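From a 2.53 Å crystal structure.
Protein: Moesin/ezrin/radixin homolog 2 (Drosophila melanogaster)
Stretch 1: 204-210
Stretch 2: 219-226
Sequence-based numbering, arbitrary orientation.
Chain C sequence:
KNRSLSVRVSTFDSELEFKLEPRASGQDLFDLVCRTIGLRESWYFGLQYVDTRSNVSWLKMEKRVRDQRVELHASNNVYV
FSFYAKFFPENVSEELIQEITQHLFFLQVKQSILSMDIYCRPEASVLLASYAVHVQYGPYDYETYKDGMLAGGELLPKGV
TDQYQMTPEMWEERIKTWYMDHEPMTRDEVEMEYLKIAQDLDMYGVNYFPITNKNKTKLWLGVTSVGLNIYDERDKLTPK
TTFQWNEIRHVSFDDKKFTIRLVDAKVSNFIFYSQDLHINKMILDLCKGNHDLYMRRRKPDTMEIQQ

Stretch 1, residues 204-210: YGVNYFP
Stretch 2 (219-226) LWLGVTSV

Two antiparallel strands, paired from Asn207 to Pro210 and from Trp220 to Val223, run side by side: their N-to-C directions differ by 150° and their axes approach to 4.4 Å. Asn207 pairs with Val223 and Phe209 with Leu221 as hydrogen-bonded pairs (CA-CA 5.1 and 5.0 Å), while Tyr208 with Gly222 and Pro210 with Trp220 are non-hydrogen-bonded pairs (CA-CA 4.6 Å each). The paired residues are extended, with phi/psi of -90/117 at Asn207, -97/139 at Tyr208, -142/143 at Phe209 and -86/129 at Pro210, against -113/127 at Trp220, -84/126 at Leu221, -114/103 at Gly222 and -84/120 at Val223. The contact buries 518 Å², summed over both sides, with Trp220, Phe209 and Val223 covered most.

Trp220 contributes 73 Å². With chi1 -66° (m) and chi2 97°, its indole end comes nearer to the other strand than the CA-to-CB direction alone would suggest. Pro210 lies over one face of the ring: its CB is 4.3 Å from the centroid of the Trp220 six-membered ring, 28° off the normal, and 3.8 Å from Trp220 CZ3, a CH-pi contact. Proline suits this place because the non-hydrogen-bonded pair asks for no amide hydrogen from it; Pro210 N, with no hydrogen to donate, lies 3.6 Å from Trp220 CE3 in simple packing. On the same side of the sheet, Tyr208 (chi1 -66°, m; chi2 -94°) brings CB to 4.0 Å from Trp220 CE3, and Trp220 CB lies at the edge of the tyrosine ring. Tyr208 OH and Trp220 NE1 are hydrogen-bonded elsewhere in the structure.

Phe209, covering 71 Å², points to the other face with Asn207, Leu221 and Val223. Its backbone closes a two-bond ring with Leu221: Phe209 N donates to Leu221 O at 2.8 Å (142°), and Leu221 N donates to Phe209 O at 2.7 Å (151°). The side chain (chi1 -54°, m; chi2 -92°) reaches diagonally past its partner, placing Phe209 CE2 4.2 Å from Val223 CG2; Phe209 CB stands 4.5 Å from Leu221 CB, whose residue adopts chi1 179° (t) and chi2 73° (p).

Val223 (60 Å²; chi1 -172°, t) combines this apolar contact with a doubly used carbonyl. Asn207 N donates to Val223 O at 3.1 Å (170°), and Asn207 ND2 donates to that same Val223 O at 2.9 Å (148°). Asparagine fits here because its carboxamide NH2 is a donor, and chi1 -49° (m) with chi2 -84° turns it back onto the partner strand's carbonyl. Val223 N completes the pair, donating to Asn207 O at 2.9 Å (143°).

Gly222 gives room to Val206 (chi1 -175°, t), whose CG1 packs 3.6 Å from Gly222 CA; an ideal CB on Gly222 would fall 2.8 Å from Val206 CG1, a clash. Gly222 CA also makes a CA-H...O contact of 3.2 Å to Asn207 O, and Tyr208 CA makes another of 3.2 Å to Leu221 O. Beyond the paired residues, a water donates to Gly205 O at 2.5 Å and accepts from Ser225 N at 3.0 Å. Gly205 has phi/psi 61/30, a positive phi that favours glycine.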

ATOM      1  N   TYR C 204     -11.147   5.505 -26.520  1.00 25.93           N
ATOM      2  CA  TYR C 204     -11.578   5.747 -25.148  1.00 27.51           C
ATOM      3  C   TYR C 204     -10.546   6.585 -24.405  1.00 26.11           C
ATOM      4  O   TYR C 204      -9.342   6.327 -24.486  1.00 26.46           O
ATOM      5  CB  TYR C 204     -11.802   4.425 -24.432  1.00 23.80           C
ATOM      6  CG  TYR C 204     -12.071   4.539 -22.957  1.00 27.00           C
ATOM      7  CD1 TYR C 204     -11.030   4.461 -22.031  1.00 27.94           C
ATOM      8  CD2 TYR C 204     -13.370   4.691 -22.477  1.00 26.31           C
ATOM      9  CE1 TYR C 204     -11.265   4.539 -20.661  1.00 23.21           C
ATOM     10  CE2 TYR C 204     -13.620   4.770 -21.113  1.00 26.49           C
ATOM     11  CZ  TYR C 204     -12.560   4.687 -20.214  1.00 28.30           C
ATOM     12  OH  TYR C 204     -12.804   4.760 -18.863  1.00 23.74           O
ATOM     13  N   GLY C 205     -11.022   7.603 -23.704  1.00 21.34           N
ATOM     14  CA  GLY C 205     -10.149   8.450 -22.915  1.00 24.46           C
ATOM     15  C   GLY C 205      -9.079   9.201 -23.677  1.00 27.59           C
ATOM     16  O   GLY C 205      -8.021   9.493 -23.108  1.00 30.98           O
ATOM     17  N   VAL C 206      -9.318   9.545 -24.938  1.00 25.04           N
ATOM     18  CA  VAL C 206      -8.376  10.341 -25.714  1.00 22.38           C
ATOM     19  C   VAL C 206      -9.004  11.699 -25.968  1.00 26.03           C
ATOM     20  O   VAL C 206     -10.073  11.794 -26.579  1.00 28.18           O
ATOM     21  CB  VAL C 206      -8.011   9.670 -27.047  1.00 24.89           C
ATOM     22  CG1 VAL C 206      -6.933  10.473 -27.744  1.00 22.33           C
ATOM     23  CG2 VAL C 206      -7.563   8.239 -26.829  1.00 24.07           C
ATOM     24  N   ASN C 207      -8.348  12.755 -25.514  1.00 28.50           N
ATOM     25  CA  ASN C 207      -8.732  14.099 -25.910  1.00 23.63           C
ATOM     26  C   ASN C 207      -7.943  14.427 -27.166  1.00 23.56           C
ATOM     27  O   ASN C 207      -6.710  14.453 -27.130  1.00 29.57           O
ATOM     28  CB  ASN C 207      -8.461  15.103 -24.789  1.00 24.72           C
ATOM     29  CG  ASN C 207      -9.016  14.637 -23.430  1.00 28.73           C
ATOM     30  OD1 ASN C 207     -10.190  14.841 -23.131  1.00 26.56           O
ATOM     31  ND2 ASN C 207      -8.166  14.014 -22.611  1.00 24.70           N
ATOM     32  N   TYR C 208      -8.647  14.635 -28.278  1.00 25.49           N
ATOM     33  CA  TYR C 208      -8.041  14.903 -29.581  1.00 28.06           C
ATOM     34  C   TYR C 208      -7.982  16.399 -29.878  1.00 27.89           C
ATOM     35  O   TYR C 208      -8.947  17.129 -29.630  1.00 27.95           O
ATOM     36  CB  TYR C 208      -8.825  14.223 -30.704  1.00 25.40           C
ATOM     37  CG  TYR C 208      -8.807  12.715 -30.685  1.00 27.78           C
ATOM     38  CD1 TYR C 208      -7.861  12.009 -31.424  1.00 25.62           C
ATOM     39  CD2 TYR C 208      -9.744  11.997 -29.946  1.00 22.10           C
ATOM     40  CE1 TYR C 208      -7.839  10.636 -31.437  1.00 23.81           C
ATOM     41  CE2 TYR C 208      -9.731  10.618 -29.943  1.00 26.53           C
ATOM     42  CZ  TYR C 208      -8.774   9.941 -30.695  1.00 27.70           C
ATOM     43  OH  TYR C 208      -8.736   8.567 -30.692  1.00 25.27           O
ATOM     44  N   PHE C 209      -6.860  16.846 -30.443  1.00 24.31           N
ATOM     45  CA  PHE C 209      -6.741  18.228 -30.868  1.00 27.75           C
ATOM     46  C   PHE C 209      -5.956  18.265 -32.168  1.00 29.59           C
ATOM     47  O   PHE C 209      -5.028  17.467 -32.363  1.00 28.44           O
ATOM     48  CB  PHE C 209      -6.057  19.111 -29.821  1.00 27.41           C
ATOM     49  CG  PHE C 209      -6.705  19.036 -28.481  1.00 28.53           C
ATOM     50  CD1 PHE C 209      -7.696  19.930 -28.128  1.00 26.60           C
ATOM     51  CD2 PHE C 209      -6.348  18.036 -27.583  1.00 27.94           C
ATOM     52  CE1 PHE C 209      -8.313  19.848 -26.908  1.00 26.30           C
ATOM     53  CE2 PHE C 209      -6.955  17.946 -26.372  1.00 26.77           C
ATOM     54  CZ  PHE C 209      -7.942  18.865 -26.023  1.00 30.37           C
ATOM     55  N   PRO C 210      -6.322  19.151 -33.070  1.00 33.17           N
ATOM     56  CA  PRO C 210      -5.656  19.192 -34.371  1.00 28.10           C
ATOM     57  C   PRO C 210      -4.403  20.040 -34.297  1.00 30.99           C
ATOM     58  O   PRO C 210      -4.438  21.169 -33.804  1.00 29.85           O
ATOM     59  CB  PRO C 210      -6.720  19.812 -35.275  1.00 28.94           C
ATOM     60  CG  PRO C 210      -7.479  20.744 -34.343  1.00 26.25           C
ATOM     61  CD  PRO C 210      -7.398  20.156 -32.955  1.00 28.84           C
ATOM     62  N   LEU C 219      -1.945  16.805 -38.022  1.00 39.81           N
ATOM     63  CA  LEU C 219      -1.948  15.637 -37.156  1.00 37.75           C
ATOM     64  C   LEU C 219      -2.951  15.863 -36.038  1.00 34.21           C
ATOM     65  O   LEU C 219      -3.480  16.969 -35.856  1.00 31.33           O
ATOM     66  CB  LEU C 219      -0.555  15.375 -36.559  1.00 40.32           C
ATOM     67  CG  LEU C 219       0.635  15.158 -37.498  1.00 37.74           C
ATOM     68  CD1 LEU C 219       1.948  15.359 -36.757  1.00 35.73           C
ATOM     69  CD2 LEU C 219       0.591  13.775 -38.108  1.00 34.10           C
ATOM     70  N   TRP C 220      -3.175  14.812 -35.257  1.00 35.11           N
ATOM     71  CA  TRP C 220      -3.987  14.899 -34.048  1.00 31.99           C
ATOM     72  C   TRP C 220      -3.111  14.673 -32.823  1.00 33.58           C
ATOM     73  O   TRP C 220      -2.366  13.683 -32.753  1.00 29.90           O
ATOM     74  CB  TRP C 220      -5.133  13.882 -34.068  1.00 31.50           C
ATOM     75  CG  TRP C 220      -6.148  14.146 -35.133  1.00 33.25           C
ATOM     76  CD1 TRP C 220      -6.216  13.562 -36.376  1.00 35.81           C
ATOM     77  CD2 TRP C 220      -7.235  15.069 -35.062  1.00 29.17           C
ATOM     78  NE1 TRP C 220      -7.285  14.072 -37.077  1.00 32.19           N
ATOM     79  CE2 TRP C 220      -7.922  15.002 -36.294  1.00 33.17           C
ATOM     80  CE3 TRP C 220      -7.688  15.957 -34.084  1.00 30.99           C
ATOM     81  CZ2 TRP C 220      -9.041  15.787 -36.565  1.00 33.93           C
ATOM     82  CZ3 TRP C 220      -8.798  16.731 -34.349  1.00 33.01           C
ATOM     83  CH2 TRP C 220      -9.470  16.637 -35.578  1.00 36.29           C
ATOM     84  N   LEU C 221      -3.185  15.611 -31.880  1.00 28.29           N
ATOM     85  CA  LEU C 221      -2.661  15.396 -30.542  1.00 25.98           C
ATOM     86  C   LEU C 221      -3.717  14.676 -29.711  1.00 28.91           C
ATOM     87  O   LEU C 221      -4.865  15.128 -29.617  1.00 25.78           O
ATOM     88  CB  LEU C 221      -2.289  16.728 -29.889  1.00 25.83           C
ATOM     89  CG  LEU C 221      -1.740  16.600 -28.469  1.00 27.25           C
ATOM     90  CD1 LEU C 221      -0.314  16.034 -28.491  1.00 24.37           C
ATOM     91  CD2 LEU C 221      -1.802  17.940 -27.749  1.00 23.72           C
ATOM     92  N   GLY C 222      -3.335  13.545 -29.118  1.00 29.27           N
ATOM     93  CA  GLY C 222      -4.215  12.847 -28.200  1.00 26.65           C
ATOM     94  C   GLY C 222      -3.679  12.835 -26.779  1.00 26.54           C
ATOM     95  O   GLY C 222      -2.753  12.068 -26.473  1.00 23.25           O
ATOM     96  N   VAL C 223      -4.233  13.682 -25.910  1.00 20.14           N
ATOM     97  CA  VAL C 223      -3.853  13.694 -24.496  1.00 24.18           C
ATOM     98  C   VAL C 223      -4.648  12.617 -23.760  1.00 24.59           C
ATOM     99  O   VAL C 223      -5.883  12.666 -23.720  1.00 25.38           O
ATOM    100  CB  VAL C 223      -4.110  15.065 -23.859  1.00 24.06           C
ATOM    101  CG1 VAL C 223      -3.535  15.106 -22.453  1.00 20.49           C
ATOM    102  CG2 VAL C 223      -3.571  16.184 -24.724  1.00 21.43           C
ATOM    103  N   THR C 224      -3.940  11.661 -23.155  1.00 21.97           N
ATOM    104  CA  THR C 224      -4.552  10.526 -22.471  1.00 20.29           C
ATOM    105  C   THR C 224      -4.058  10.440 -21.032  1.00 22.06           C
ATOM    106  O   THR C 224      -3.121  11.130 -20.617  1.00 18.41           O
ATOM    107  CB  THR C 224      -4.232   9.195 -23.177  1.00 22.52           C
ATOM    108  OG1 THR C 224      -2.927   8.720 -22.764  1.00 20.97           O
ATOM    109  CG2 THR C 224      -4.258   9.381 -24.689  1.00 22.11           C
ATOM    110  N   SER C 225      -4.683   9.524 -20.285  1.00 22.77           N
ATOM    111  CA  SER C 225      -4.256   9.220 -18.926  1.00 21.26           C
ATOM    112  C   SER C 225      -2.823   8.701 -18.866  1.00 22.07           C
ATOM    113  O   SER C 225      -2.191   8.782 -17.806  1.00 21.27           O
ATOM    114  CB  SER C 225      -5.179   8.165 -18.321  1.00 22.55           C
ATOM    115  OG  SER C 225      -4.964   6.914 -18.957  1.00 24.25           O
ATOM    116  N   VAL C 226      -2.315   8.150 -19.966  1.00 19.74           N
ATOM    117  CA  VAL C 226      -0.998   7.539 -20.002  1.00 22.17           C
ATOM    118  C   VAL C 226       0.042   8.425 -20.692  1.00 22.38           C
ATOM    119  O   VAL C 226       1.234   8.340 -20.370  1.00 19.82           O
ATOM    120  CB  VAL C 226      -1.116   6.164 -20.693  1.00 20.78           C
ATOM    121  CG1 VAL C 226       0.238   5.538 -20.932  1.00 21.25           C
ATOM    122  CG2 VAL C 226      -1.999   5.256 -19.850  1.00 18.09           C
TER
HETATM  123  O   HOH W   1      -7.521   8.727 -20.768  1.00 19.52           O